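Local atomic coordinates of glycerol trinitrate reductase (Agrobacterium tumefaciens, PDB entry 5EPD), a protein that probably uses FMN and NAD(P)H to reduce nitrate esters such as glycerol trinitrate. Residues R227-V232 with T245-S250. Sequence-based numbering, arbitrary orientation.
Sequences RLMLEV and TGIRIS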
loop_
_atom_site.group_PDB
_atom_site.type_symbol
_atom_site.label_atom_id
_atom_site.label_comp_id
_atom_site.label_asym_id
_atom_site.label_seq_id
_atom_site.Cartn_x
_atom_site.Cartn_y
_atom_site.Cartn_z
ATOM N N ARG A 227 -17.938 -6.023 3.283
ATOM C CA ARG A 227 -18.623 -5.564 2.053
ATOM C C ARG A 227 -17.960 -4.400 1.357
ATOM O O ARG A 227 -17.900 -4.376 0.140
ATOM C CB ARG A 227 -20.090 -5.188 2.316
ATOM C CG ARG A 227 -20.897 -4.896 1.039
ATOM C CD ARG A 227 -22.365 -4.619 1.338
ATOM N NE ARG A 227 -22.900 -5.469 2.423
ATOM C CZ ARG A 227 -23.247 -6.768 2.309
ATOM N NH1 ARG A 227 -23.106 -7.424 1.159
ATOM N NH2 ARG A 227 -23.737 -7.440 3.360
ATOM N N LEU A 228 -17.498 -3.409 2.097
ATOM C CA LEU A 228 -16.889 -2.265 1.416
ATOM C C LEU A 228 -15.601 -2.699 0.723
ATOM O O LEU A 228 -15.421 -2.415 -0.463
ATOM C CB LEU A 228 -16.631 -1.106 2.366
ATOM C CG LEU A 228 -16.168 0.203 1.729
ATOM C CD1 LEU A 228 -17.228 0.749 0.782
ATOM C CD2 LEU A 228 -15.818 1.207 2.807
ATOM N N MET A 229 -14.734 -3.427 1.432
ATOM C CA MET A 229 -13.446 -3.864 0.853
ATOM C C MET A 229 -13.660 -4.606 -0.465
ATOM O O MET A 229 -12.987 -4.329 -1.462
ATOM C CB MET A 229 -12.653 -4.760 1.841
ATOM C CG MET A 229 -11.236 -5.151 1.369
ATOM S SD MET A 229 -10.341 -6.189 2.555
ATOM C CE MET A 229 -10.129 -5.048 3.933
ATOM N N LEU A 230 -14.604 -5.548 -0.451
ATOM C CA LEU A 230 -14.899 -6.369 -1.608
ATOM C C LEU A 230 -15.559 -5.556 -2.725
ATOM O O LEU A 230 -15.230 -5.747 -3.900
ATOM C CB LEU A 230 -15.787 -7.554 -1.196
ATOM C CG LEU A 230 -15.179 -8.569 -0.216
ATOM C CD1 LEU A 230 -16.245 -9.595 0.145
ATOM C CD2 LEU A 230 -13.940 -9.254 -0.794
ATOM N N GLU A 231 -16.466 -4.652 -2.366
ATOM C CA GLU A 231 -17.077 -3.762 -3.354
ATOM C C GLU A 231 -16.040 -2.898 -4.014
ATOM O O GLU A 231 -16.097 -2.669 -5.226
ATOM C CB GLU A 231 -18.152 -2.874 -2.726
ATOM C CG GLU A 231 -19.479 -3.614 -2.591
ATOM C CD GLU A 231 -20.529 -2.828 -1.845
ATOM O OE1 GLU A 231 -20.236 -1.677 -1.461
ATOM O OE2 GLU A 231 -21.635 -3.377 -1.642
ATOM N N VAL A 232 -15.090 -2.405 -3.220
ATOM C CA VAL A 232 -14.048 -1.524 -3.754
ATOM C C VAL A 232 -13.140 -2.309 -4.728
ATOM O O VAL A 232 -12.930 -1.890 -5.860
ATOM C CB VAL A 232 -13.249 -0.815 -2.627
ATOM C CG1 VAL A 232 -11.948 -0.225 -3.164
ATOM C CG2 VAL A 232 -14.080 0.287 -1.981
ATOM N N THR A 245 -5.161 -5.665 -10.903
ATOM C CA THR A 245 -5.626 -5.379 -9.543
ATOM C C THR A 245 -4.958 -6.290 -8.500
ATOM O O THR A 245 -4.883 -7.509 -8.674
ATOM C CB THR A 245 -7.155 -5.518 -9.429
ATOM O OG1 THR A 245 -7.775 -4.703 -10.429
ATOM C CG2 THR A 245 -7.655 -5.078 -8.038
ATOM N N GLY A 246 -4.450 -5.666 -7.435
ATOM C CA GLY A 246 -3.987 -6.376 -6.254
ATOM C C GLY A 246 -4.640 -5.721 -5.053
ATOM O O GLY A 246 -5.230 -4.644 -5.171
ATOM N N ILE A 247 -4.544 -6.377 -3.904
ATOM C CA ILE A 247 -4.972 -5.787 -2.660
ATOM C C ILE A 247 -3.925 -6.159 -1.615
ATOM O O ILE A 247 -3.301 -7.238 -1.711
ATOM C CB ILE A 247 -6.382 -6.298 -2.268
ATOM C CG1 ILE A 247 -6.908 -5.583 -1.037
ATOM C CG2 ILE A 247 -6.373 -7.804 -2.024
ATOM C CD1 ILE A 247 -8.327 -5.965 -0.712
ATOM N N ARG A 248 -3.712 -5.255 -0.650
ATOM C CA ARG A 248 -2.930 -5.553 0.567
ATOM C C ARG A 248 -3.861 -5.727 1.771
ATOM O O ARG A 248 -4.763 -4.924 1.933
ATOM C CB ARG A 248 -1.959 -4.404 0.862
ATOM C CG ARG A 248 -0.915 -4.696 1.932
ATOM C CD ARG A 248 0.099 -3.550 2.088
ATOM N NE ARG A 248 1.480 -4.042 2.232
ATOM C CZ ARG A 248 2.456 -3.430 2.913
ATOM N NH1 ARG A 248 2.222 -2.294 3.550
ATOM N NH2 ARG A 248 3.685 -3.969 2.973
ATOM N N ILE A 249 -3.618 -6.750 2.609
ATOM C CA ILE A 249 -4.322 -6.952 3.881
ATOM C C ILE A 249 -3.355 -7.285 5.013
ATOM O O ILE A 249 -2.247 -7.764 4.792
ATOM C CB ILE A 249 -5.351 -8.111 3.817
ATOM C CG1 ILE A 249 -4.636 -9.439 3.535
ATOM C CG2 ILE A 249 -6.399 -7.810 2.753
ATOM C CD1 ILE A 249 -5.513 -10.667 3.420
ATOM N N SER A 250 -3.816 -7.063 6.228
ATOM C CA SER A 250 -3.032 -7.292 7.429
ATOM C C SER A 250 -3.958 -7.911 8.490
ATOM O O SER A 250 -4.480 -7.180 9.358
ATOM C CB SER A 250 -2.487 -5.946 7.936
ATOM O OG SER A 250 -3.543 -5.025 8.251
#
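Met-229 reaches from helix 227-240 to the outer face of strand 245-249, where its CG and SD pack on the end of Ile-247 and SD comes loosely near a methyl of Ile-249. Met-229 CB leaves the helix toward the strand but is still 5.2 Å from Ile-247 CD1. With CG anti to the backbone N (chi1 -175°) and SD anti to CA (chi2 180°), the chain runs straight from the helix toward the barrel wall, bringing Met-229 CG to 3.7 Å from Ile-247 CD1. Met-229 SD follows at 3.8 Å from Ile-247 CD1, so this methyl packs against two consecutive atoms of the methionine. The Met-229 and Ile-247 side chains cross at about a right angle. Further along the strand, Ile-249 sends its CG2 branch out toward the sulfur; Met-229 SD and Ile-249 CG2 are 4.3 Å apart, a looser approach. At the sulfur the chain bends (chi3 -66°), which swings Met-229 CE clear, to 5.1 Å from Ile-247 CD1. No hydrogen bond links the segments; this is a small, wholly apolar and buried contact, with Met-229 CA and Ile-247 CA 9.4 Å apart.

Such packing of a helix on the outside of a parallel barrel is characteristic of the TIM barrel, and helix 227-240 belongs to the beta-alpha-beta crossover from strand 193-196 to its neighbour 245-249. Strand 281-284 is hydrogen-bonded to the other edge of 245-249, through Ile-247 with Tyr-281 and His-283. Around this contact, Met-229 also touches Ala-207 of helix 202-207 and Ile-270, while Ile-247 meets Leu-274 and Ile-249 meets Tyr-267, all three of helix 263-276.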